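Long-range contacts in aspartate--tRNA(Asp/Asn) ligase (Sulfolobus tokodaii, PDB 1WYD), which probably charges both tRNA(Asp) and tRNA(Asn) with aspartate, activating the amino acid with ATP and passing it to the acceptor end: residues B[330-335]-B[356-361]; B[233-238]-B[340-345]; B[323-328]-B[370-375]. All coordinates share one frame; numbering follows the deposited sequence.

Interaction 1 of 3, residues B[330-335]-B[356-361]; sequences YTKSKS and GSTRNH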
loop_
_atom_site.group_PDB
_atom_site.type_symbol
_atom_site.label_atom_id
_atom_site.label_comp_id
_atom_site.label_asym_id
_atom_site.label_seq_id
_atom_site.Cartn_x
_atom_site.Cartn_y
_atom_site.Cartn_z
ATOM N N TYR B 330 -14.159 16.695 -13.722
ATOM C CA TYR B 330 -14.081 15.322 -14.208
ATOM C C TYR B 330 -15.327 14.515 -13.815
ATOM O O TYR B 330 -15.448 13.353 -14.191
ATOM C CB TYR B 330 -12.752 14.603 -13.792
ATOM C CG TYR B 330 -12.395 14.678 -12.315
ATOM C CD1 TYR B 330 -13.055 13.910 -11.390
ATOM C CD2 TYR B 330 -11.373 15.515 -11.863
ATOM C CE1 TYR B 330 -12.744 13.965 -10.043
ATOM C CE2 TYR B 330 -11.040 15.580 -10.505
ATOM C CZ TYR B 330 -11.745 14.798 -9.605
ATOM O OH TYR B 330 -11.454 14.846 -8.263
ATOM N N THR B 331 -16.247 15.150 -13.082
ATOM C CA THR B 331 -17.476 14.506 -12.587
ATOM C C THR B 331 -18.659 14.654 -13.573
ATOM O O THR B 331 -18.984 15.739 -13.992
ATOM C CB THR B 331 -17.772 15.043 -11.142
ATOM O OG1 THR B 331 -17.286 14.095 -10.180
ATOM C CG2 THR B 331 -19.251 15.120 -10.815
ATOM N N LYS B 332 -19.270 13.537 -13.966
ATOM C CA LYS B 332 -20.415 13.548 -14.899
ATOM C C LYS B 332 -21.617 14.279 -14.290
ATOM O O LYS B 332 -21.901 14.129 -13.104
ATOM C CB LYS B 332 -20.797 12.128 -15.311
ATOM C CG LYS B 332 -21.964 12.047 -16.282
ATOM C CD LYS B 332 -21.807 10.913 -17.301
ATOM C CE LYS B 332 -23.176 10.554 -17.926
ATOM N NZ LYS B 332 -23.243 9.116 -18.337
ATOM N N SER B 333 -22.270 15.122 -15.089
ATOM C CA SER B 333 -23.458 15.859 -14.644
ATOM C C SER B 333 -24.663 14.961 -14.840
ATOM O O SER B 333 -24.579 13.960 -15.541
ATOM C CB SER B 333 -23.637 17.117 -15.476
ATOM O OG SER B 333 -22.562 18.018 -15.272
ATOM N N LYS B 334 -25.782 15.296 -14.215
ATOM C CA LYS B 334 -26.985 14.490 -14.407
ATOM C C LYS B 334 -27.602 14.874 -15.750
ATOM O O LYS B 334 -27.586 16.050 -16.134
ATOM C CB LYS B 334 -27.976 14.652 -13.243
ATOM C CG LYS B 334 -27.489 14.048 -11.936
ATOM C CD LYS B 334 -28.602 13.844 -10.938
ATOM C CE LYS B 334 -28.996 12.355 -10.871
ATOM N NZ LYS B 334 -30.246 12.134 -10.112
ATOM N N SER B 335 -28.089 13.862 -16.466
ATOM C CA SER B 335 -28.683 14.005 -17.798
ATOM C C SER B 335 -30.025 14.735 -17.721
ATOM O O SER B 335 -30.278 15.657 -18.502
ATOM C CB SER B 335 -28.844 12.619 -18.461
ATOM N N GLY B 356 -16.980 10.065 -3.988
ATOM C CA GLY B 356 -16.813 9.576 -5.345
ATOM C C GLY B 356 -17.838 10.061 -6.372
ATOM O O GLY B 356 -18.712 10.887 -6.063
ATOM N N SER B 357 -17.749 9.541 -7.604
ATOM C CA SER B 357 -18.688 9.934 -8.667
ATOM C C SER B 357 -18.617 9.107 -9.943
ATOM O O SER B 357 -17.810 8.205 -10.081
ATOM C CB SER B 357 -18.459 11.388 -9.060
ATOM O OG SER B 357 -17.247 11.509 -9.802
ATOM N N THR B 358 -19.496 9.444 -10.875
ATOM C CA THR B 358 -19.409 8.952 -12.218
ATOM C C THR B 358 -18.578 10.004 -12.905
ATOM O O THR B 358 -18.769 11.190 -12.670
ATOM C CB THR B 358 -20.794 8.919 -12.862
ATOM O OG1 THR B 358 -21.696 8.205 -12.012
ATOM C CG2 THR B 358 -20.747 8.097 -14.156
ATOM N N ARG B 359 -17.675 9.581 -13.775
ATOM C CA ARG B 359 -16.761 10.547 -14.375
ATOM C C ARG B 359 -17.206 10.871 -15.791
ATOM O O ARG B 359 -18.003 10.147 -16.384
ATOM C CB ARG B 359 -15.339 10.008 -14.384
ATOM C CG ARG B 359 -15.002 9.137 -13.183
ATOM C CD ARG B 359 -15.029 9.842 -11.829
ATOM N NE ARG B 359 -14.187 9.126 -10.885
ATOM C CZ ARG B 359 -14.064 9.411 -9.596
ATOM N NH1 ARG B 359 -14.754 10.403 -9.059
ATOM N NH2 ARG B 359 -13.257 8.679 -8.830
ATOM N N ASN B 360 -16.680 11.955 -16.339
ATOM C CA ASN B 360 -16.781 12.190 -17.766
ATOM C C ASN B 360 -15.840 11.273 -18.546
ATOM O O ASN B 360 -14.920 10.726 -17.972
ATOM C CB ASN B 360 -16.536 13.667 -18.068
ATOM C CG ASN B 360 -17.611 14.563 -17.485
ATOM O OD1 ASN B 360 -17.313 15.666 -16.983
ATOM N ND2 ASN B 360 -18.870 14.094 -17.523
ATOM N N HIS B 361 -16.098 11.076 -19.837
ATOM C CA HIS B 361 -15.251 10.215 -20.675
ATOM C C HIS B 361 -15.111 10.710 -22.106
ATOM O O HIS B 361 -14.390 10.103 -22.909
ATOM C CB HIS B 361 -15.692 8.733 -20.651
ATOM C CG HIS B 361 -17.000 8.464 -21.333
ATOM N ND1 HIS B 361 -17.103 8.273 -22.695
ATOM C CD2 HIS B 361 -18.256 8.324 -20.839
ATOM C CE1 HIS B 361 -18.368 8.053 -23.013
ATOM N NE2 HIS B 361 -19.088 8.082 -21.906
#
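The hydroxyl of Ser357 is gripped from two directions: Thr331 OG1 lies 2.6 Å from Ser357 OG, a short hydrogen bond in which either oxygen may be the donor, while Arg359 NH1 donates to the same Ser357 OG across 2.8 Å. Ser357 turns its OG between its own backbone N and carbonyl carbon (chi1 73°), which places it within reach of both partners. Through this hydroxyl, Thr331 probably helps to fix, from the second shell, the guanidinium of Arg359, a probable ligand of the substrate aspartate, whose NH2 also makes a salt bridge with Glu229. Tyr330 sets its ring edge beside the same group, with CE1 4.2 Å from Arg359 NH1, and its hydroxyl bonds to Glu167, another predicted aspartate-binding residue. The backbones meet in a single beta bridge between Thr331 and Arg359, its bonding pattern that of an antiparallel, non-hydrogen-bonded pair. On its two sides Asn360 N donates to Tyr330 O at 2.8 Å and Lys332 N to Thr358 O at 2.7 Å. The touching parts run nearly perpendicular (98°), and the bridge stays single. Lys332 CB packs 4.0 Å from Thr358 CB. The bridge thus ties the loop before strand 343-348 to the end of strand 351-358 in the largely antiparallel sheet of the class II catalytic domain; helix 189-199 packs on Arg359, and helix 363-371 on Asn360.

Interaction 2 of 3, residues B[233-238]-B[340-345]; sequences ADYNDV and LSESFD
Tyr235 lays one ring face against Glu342, whose CB stands 3.8 Å from the ring centroid and only 5° off the normal, a CH-pi contact over the centre. The two side chains run at about a right angle. From CB the glutamate continues over the CE2 side of the ring, its OE1 3.7 Å from Tyr235 CD2 and its carboxylate plane 28° from that of the ring. Tyr235 CD1 reaches the main chain, 3.2 Å from Glu342 C, where Glu342 is the centre of an inverse gamma turn leading into strand 343-348. The tyrosine hydroxyl is held beyond this contact by Asp321. Tyr235 opens helix 235-256, and Asp234 at the N-cap forms a capping box with Asp237: Asp237 N donates to Asp234 OD1 at 3.2 Å and Asp234 N to Asp237 OD1 at 3.0 Å. Asp234 OD2 comes within 4.4 Å of Glu342 OE1; the helix N-terminus and the capping bonds would probably ease this like-charge approach, and Glu342 OE1 is also hydrogen-bonded to Thr358 OG1. One helical turn further, Val238 CG2 packs 4.1 Å from Phe344 CE1, while Tyr235 CB approaches that ring at its edge. Phe318 meets the Phe344 ring with planes about 85° apart.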
loop_
_atom_site.group_PDB
_atom_site.type_symbol
_atom_site.label_atom_id
_atom_site.label_comp_id
_atom_site.label_asym_id
_atom_site.label_seq_id
_atom_site.Cartn_x
_atom_site.Cartn_y
_atom_site.Cartn_z
ATOM N N ALA B 233 -19.160 1.378 -15.098
ATOM C CA ALA B 233 -19.779 1.474 -13.806
ATOM C C ALA B 233 -20.072 2.934 -13.691
ATOM O O ALA B 233 -19.288 3.763 -14.217
ATOM C CB ALA B 233 -18.800 1.042 -12.721
ATOM N N ASP B 234 -21.189 3.269 -13.034
ATOM C CA ASP B 234 -21.442 4.646 -12.643
ATOM C C ASP B 234 -21.438 4.715 -11.146
ATOM O O ASP B 234 -21.064 3.732 -10.497
ATOM C CB ASP B 234 -22.743 5.176 -13.207
ATOM C CG ASP B 234 -23.987 4.445 -12.663
ATOM O OD1 ASP B 234 -23.917 3.741 -11.627
ATOM O OD2 ASP B 234 -25.090 4.539 -13.250
ATOM N N TYR B 235 -21.886 5.845 -10.600
ATOM C CA TYR B 235 -21.777 6.073 -9.171
ATOM C C TYR B 235 -22.667 5.184 -8.318
ATOM O O TYR B 235 -22.302 4.855 -7.188
ATOM C CB TYR B 235 -21.930 7.553 -8.819
ATOM C CG TYR B 235 -23.336 8.127 -8.857
ATOM C CD1 TYR B 235 -23.703 9.119 -7.959
ATOM C CD2 TYR B 235 -24.290 7.700 -9.805
ATOM C CE1 TYR B 235 -24.967 9.685 -7.989
ATOM C CE2 TYR B 235 -25.559 8.242 -9.849
ATOM C CZ TYR B 235 -25.892 9.246 -8.927
ATOM O OH TYR B 235 -27.132 9.821 -8.934
ATOM N N ASN B 236 -23.808 4.748 -8.845
ATOM C CA ASN B 236 -24.618 3.799 -8.097
ATOM C C ASN B 236 -23.897 2.466 -7.955
ATOM O O ASN B 236 -23.922 1.850 -6.889
ATOM C CB ASN B 236 -26.026 3.671 -8.693
ATOM C CG ASN B 236 -26.827 5.007 -8.654
ATOM O OD1 ASN B 236 -27.373 5.442 -9.660
ATOM N ND2 ASN B 236 -26.909 5.624 -7.497
ATOM N N ASP B 237 -23.191 2.037 -9.003
ATOM C CA ASP B 237 -22.448 0.764 -8.942
ATOM C C ASP B 237 -21.360 0.727 -7.873
ATOM O O ASP B 237 -21.230 -0.261 -7.132
ATOM C CB ASP B 237 -21.796 0.442 -10.278
ATOM C CG ASP B 237 -22.792 0.152 -11.350
ATOM O OD1 ASP B 237 -22.653 0.739 -12.456
ATOM O OD2 ASP B 237 -23.753 -0.645 -11.163
ATOM N N VAL B 238 -20.562 1.800 -7.834
ATOM C CA VAL B 238 -19.463 1.901 -6.899
ATOM C C VAL B 238 -19.958 2.110 -5.460
ATOM O O VAL B 238 -19.400 1.543 -4.500
ATOM C CB VAL B 238 -18.378 2.954 -7.354
ATOM C CG1 VAL B 238 -17.756 2.519 -8.684
ATOM C CG2 VAL B 238 -18.933 4.337 -7.477
ATOM N N LEU B 340 -27.225 19.438 -11.329
ATOM C CA LEU B 340 -26.835 18.400 -10.377
ATOM C C LEU B 340 -25.719 17.495 -10.936
ATOM O O LEU B 340 -25.407 17.526 -12.129
ATOM C CB LEU B 340 -28.057 17.550 -9.986
ATOM C CG LEU B 340 -29.200 18.180 -9.178
ATOM C CD1 LEU B 340 -30.238 17.136 -8.789
ATOM C CD2 LEU B 340 -28.696 18.945 -7.929
ATOM N N SER B 341 -25.117 16.670 -10.087
ATOM C CA SER B 341 -24.026 15.819 -10.547
ATOM C C SER B 341 -24.152 14.419 -10.020
ATOM O O SER B 341 -24.760 14.189 -8.984
ATOM C CB SER B 341 -22.688 16.421 -10.149
ATOM O OG SER B 341 -22.572 16.445 -8.745
ATOM N N GLU B 342 -23.585 13.477 -10.745
ATOM C CA GLU B 342 -23.631 12.091 -10.333
ATOM C C GLU B 342 -22.516 11.817 -9.306
ATOM O O GLU B 342 -21.567 11.101 -9.570
ATOM C CB GLU B 342 -23.562 11.156 -11.544
ATOM C CG GLU B 342 -24.879 11.014 -12.309
ATOM C CD GLU B 342 -24.883 9.908 -13.381
ATOM O OE1 GLU B 342 -24.146 8.885 -13.264
ATOM O OE2 GLU B 342 -25.640 10.064 -14.358
ATOM N N SER B 343 -22.675 12.377 -8.114
ATOM C CA SER B 343 -21.657 12.289 -7.085
ATOM C C SER B 343 -22.246 11.887 -5.774
ATOM O O SER B 343 -23.453 11.944 -5.596
ATOM C CB SER B 343 -20.998 13.638 -6.905
ATOM O OG SER B 343 -21.993 14.627 -6.691
ATOM N N PHE B 344 -21.372 11.469 -4.852
ATOM C CA PHE B 344 -21.777 11.146 -3.487
ATOM C C PHE B 344 -20.693 11.462 -2.479
ATOM O O PHE B 344 -19.521 11.372 -2.783
ATOM C CB PHE B 344 -22.177 9.677 -3.382
ATOM C CG PHE B 344 -21.026 8.704 -3.460
ATOM C CD1 PHE B 344 -20.553 8.265 -4.687
ATOM C CD2 PHE B 344 -20.434 8.214 -2.305
ATOM C CE1 PHE B 344 -19.496 7.371 -4.777
ATOM C CE2 PHE B 344 -19.380 7.309 -2.375
ATOM C CZ PHE B 344 -18.909 6.888 -3.625
ATOM N N ASP B 345 -21.097 11.835 -1.275
ATOM C CA ASP B 345 -20.231 11.708 -0.103
ATOM C C ASP B 345 -20.799 10.615 0.791
ATOM O O ASP B 345 -22.021 10.474 0.882
ATOM C CB ASP B 345 -20.157 13.021 0.672
ATOM C CG ASP B 345 -19.505 14.132 -0.136
ATOM O OD1 ASP B 345 -19.226 13.914 -1.319
ATOM O OD2 ASP B 345 -19.268 15.263 0.302
#

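Interaction 3 of 3, residues B[323-328]-B[370-375]; sequences PSDARP and LKKKGL
Lys373 and Lys372 reach out from the turn that follows helix 363-371 as two neighbouring arms, each with its ammonium directed at a different kind of oxygen on the 323-328 segment. The Lys373 arm ends among backbone carbonyls: NZ donates to Arg327 O at 2.8 Å and, weakly, to Asp325 O at 3.4 Å. It approaches Arg327 O from above the carbonyl plane, 44° out of it. Bends at chi3 (138°) and chi4 (-129°) set CE and then NZ against the loop, and CE itself lies 3.1 Å from Arg327 O. The Lys372 arm is straighter, bending only at its last torsion, and meets Asp325 at a slant; its NZ forms a salt bridge of 3.4 Å with Asp325 OD2. Both of these residues are exposed and also touch a crystal neighbour, so this long bridge may owe something to the lattice. Replacing Lys373 with an alanine would probably leave the carbonyls of Arg327 and Asp325 without this donor and the Lys372 salt bridge as the polar tie left between the segments. The lysines are presented by a Schellman motif, in which Leu375 N bonds to Leu370 O at 2.9 Å and Gly374 N to Lys371 O at 2.7 Å, with Gly374 at positive phi as the C-prime residue. The facing residues 324-326 form a 3-10 turn. They belong to the loop between strands 316-320 and 343-348, where the Arg327 guanidinium pairs with Asp345, and helix 363-371 comes to its C-terminal end beside it.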
loop_
_atom_site.group_PDB
_atom_site.type_symbol
_atom_site.label_atom_id
_atom_site.label_comp_id
_atom_site.label_asym_id
_atom_site.label_seq_id
_atom_site.Cartn_x
_atom_site.Cartn_y
_atom_site.Cartn_z
ATOM N N PRO B 323 -24.682 19.602 -6.437
ATOM C CA PRO B 323 -24.558 20.536 -7.576
ATOM C C PRO B 323 -23.256 20.374 -8.352
ATOM O O PRO B 323 -22.175 20.257 -7.748
ATOM C CB PRO B 323 -24.600 21.924 -6.928
ATOM C CG PRO B 323 -24.474 21.694 -5.463
ATOM C CD PRO B 323 -24.906 20.316 -5.170
ATOM N N SER B 324 -23.381 20.365 -9.676
ATOM C CA SER B 324 -22.262 20.201 -10.588
ATOM C C SER B 324 -21.244 21.280 -10.349
ATOM O O SER B 324 -20.056 21.086 -10.529
ATOM C CB SER B 324 -22.747 20.315 -12.033
ATOM O OG SER B 324 -23.874 19.481 -12.242
ATOM N N ASP B 325 -21.735 22.425 -9.916
ATOM C CA ASP B 325 -20.932 23.620 -9.777
ATOM C C ASP B 325 -19.975 23.518 -8.578
ATOM O O ASP B 325 -19.029 24.290 -8.475
ATOM C CB ASP B 325 -21.893 24.827 -9.701
ATOM C CG ASP B 325 -23.153 24.645 -10.631
ATOM O OD1 ASP B 325 -24.027 23.741 -10.379
ATOM O OD2 ASP B 325 -23.329 25.360 -11.656
ATOM N N ALA B 326 -20.215 22.548 -7.694
ATOM C CA ALA B 326 -19.385 22.329 -6.507
ATOM C C ALA B 326 -18.497 21.052 -6.572
ATOM O O ALA B 326 -17.911 20.649 -5.582
ATOM C CB ALA B 326 -20.268 22.290 -5.261
ATOM N N ARG B 327 -18.420 20.426 -7.738
ATOM C CA ARG B 327 -17.714 19.160 -7.898
ATOM C C ARG B 327 -16.731 19.327 -9.051
ATOM O O ARG B 327 -16.946 20.184 -9.883
ATOM C CB ARG B 327 -18.716 18.042 -8.177
ATOM C CG ARG B 327 -19.631 17.746 -6.977
ATOM C CD ARG B 327 -19.183 16.533 -6.220
ATOM N NE ARG B 327 -19.370 16.642 -4.791
ATOM C CZ ARG B 327 -19.145 15.654 -3.930
ATOM N NH1 ARG B 327 -18.680 14.471 -4.334
ATOM N NH2 ARG B 327 -19.380 15.869 -2.648
ATOM N N PRO B 328 -15.641 18.550 -9.090
ATOM C CA PRO B 328 -14.637 18.679 -10.156
ATOM C C PRO B 328 -15.181 18.643 -11.581
ATOM O O PRO B 328 -16.302 18.196 -11.824
ATOM C CB PRO B 328 -13.734 17.483 -9.898
ATOM C CG PRO B 328 -13.760 17.374 -8.432
ATOM C CD PRO B 328 -15.228 17.547 -8.093
ATOM N N LEU B 370 -14.496 22.309 -17.765
ATOM C CA LEU B 370 -13.399 23.228 -17.486
ATOM C C LEU B 370 -13.732 24.691 -17.788
ATOM O O LEU B 370 -13.371 25.590 -17.024
ATOM C CB LEU B 370 -12.133 22.802 -18.238
ATOM C CG LEU B 370 -11.410 21.563 -17.711
ATOM C CD1 LEU B 370 -10.490 21.040 -18.798
ATOM C CD2 LEU B 370 -10.631 21.897 -16.430
ATOM N N LYS B 371 -14.414 24.938 -18.897
ATOM C CA LYS B 371 -14.790 26.313 -19.205
ATOM C C LYS B 371 -15.810 26.836 -18.176
ATOM O O LYS B 371 -15.648 27.932 -17.637
ATOM C CB LYS B 371 -15.331 26.432 -20.626
ATOM C CG LYS B 371 -14.258 26.521 -21.713
ATOM C CD LYS B 371 -14.830 26.006 -23.053
ATOM C CE LYS B 371 -14.083 26.573 -24.247
ATOM N NZ LYS B 371 -12.681 26.078 -24.226
ATOM N N LYS B 372 -16.822 26.020 -17.881
ATOM C CA LYS B 372 -17.872 26.365 -16.935
ATOM C C LYS B 372 -17.342 26.687 -15.532
ATOM O O LYS B 372 -18.116 27.096 -14.651
ATOM C CB LYS B 372 -18.906 25.225 -16.868
ATOM C CG LYS B 372 -20.355 25.656 -16.561
ATOM C CD LYS B 372 -21.325 24.441 -16.592
ATOM C CE LYS B 372 -22.800 24.845 -16.456
ATOM N NZ LYS B 372 -23.156 25.326 -15.079
ATOM N N LYS B 373 -16.041 26.487 -15.321
ATOM C CA LYS B 373 -15.392 26.773 -14.041
ATOM C C LYS B 373 -14.319 27.856 -14.217
ATOM O O LYS B 373 -13.535 28.139 -13.295
ATOM C CB LYS B 373 -14.775 25.500 -13.437
ATOM C CG LYS B 373 -15.697 24.284 -13.406
ATOM C CD LYS B 373 -15.299 23.291 -12.329
ATOM C CE LYS B 373 -16.543 22.752 -11.607
ATOM N NZ LYS B 373 -16.421 22.875 -10.131
ATOM N N GLY B 374 -14.290 28.443 -15.416
ATOM C CA GLY B 374 -13.367 29.512 -15.759
ATOM C C GLY B 374 -11.911 29.091 -15.891
ATOM O O GLY B 374 -11.009 29.936 -15.806
ATOM N N LEU B 375 -11.669 27.795 -16.095
ATOM C CA LEU B 375 -10.316 27.330 -16.340
ATOM C C LEU B 375 -9.987 27.296 -17.838
ATOM O O LEU B 375 -10.875 27.120 -18.687
ATOM C CB LEU B 375 -10.094 25.968 -15.701
ATOM C CG LEU B 375 -9.970 25.887 -14.171
ATOM C CD1 LEU B 375 -9.435 27.190 -13.527
ATOM C CD2 LEU B 375 -11.298 25.433 -13.536
#

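Interactions 1 and 2 are buried and adjoin at neighbouring strands 343-348 and 351-358, with Thr358 of interaction 1 probably bonding through OG1 to the backbone N of Tyr235 in interaction 2. Their chemistry differs: interaction 1 is carried by backbone and hydroxyl bonds beside predicted aspartate-binding residues, interaction 2 by aromatic and aliphatic packing of a helix start on the sheet. Interaction 3 lies on the surface, about 17 Å from interaction 2 between centres, and relies on lysine ammonium groups. It shares with interaction 1 the loop between strands 316-320 and 343-348.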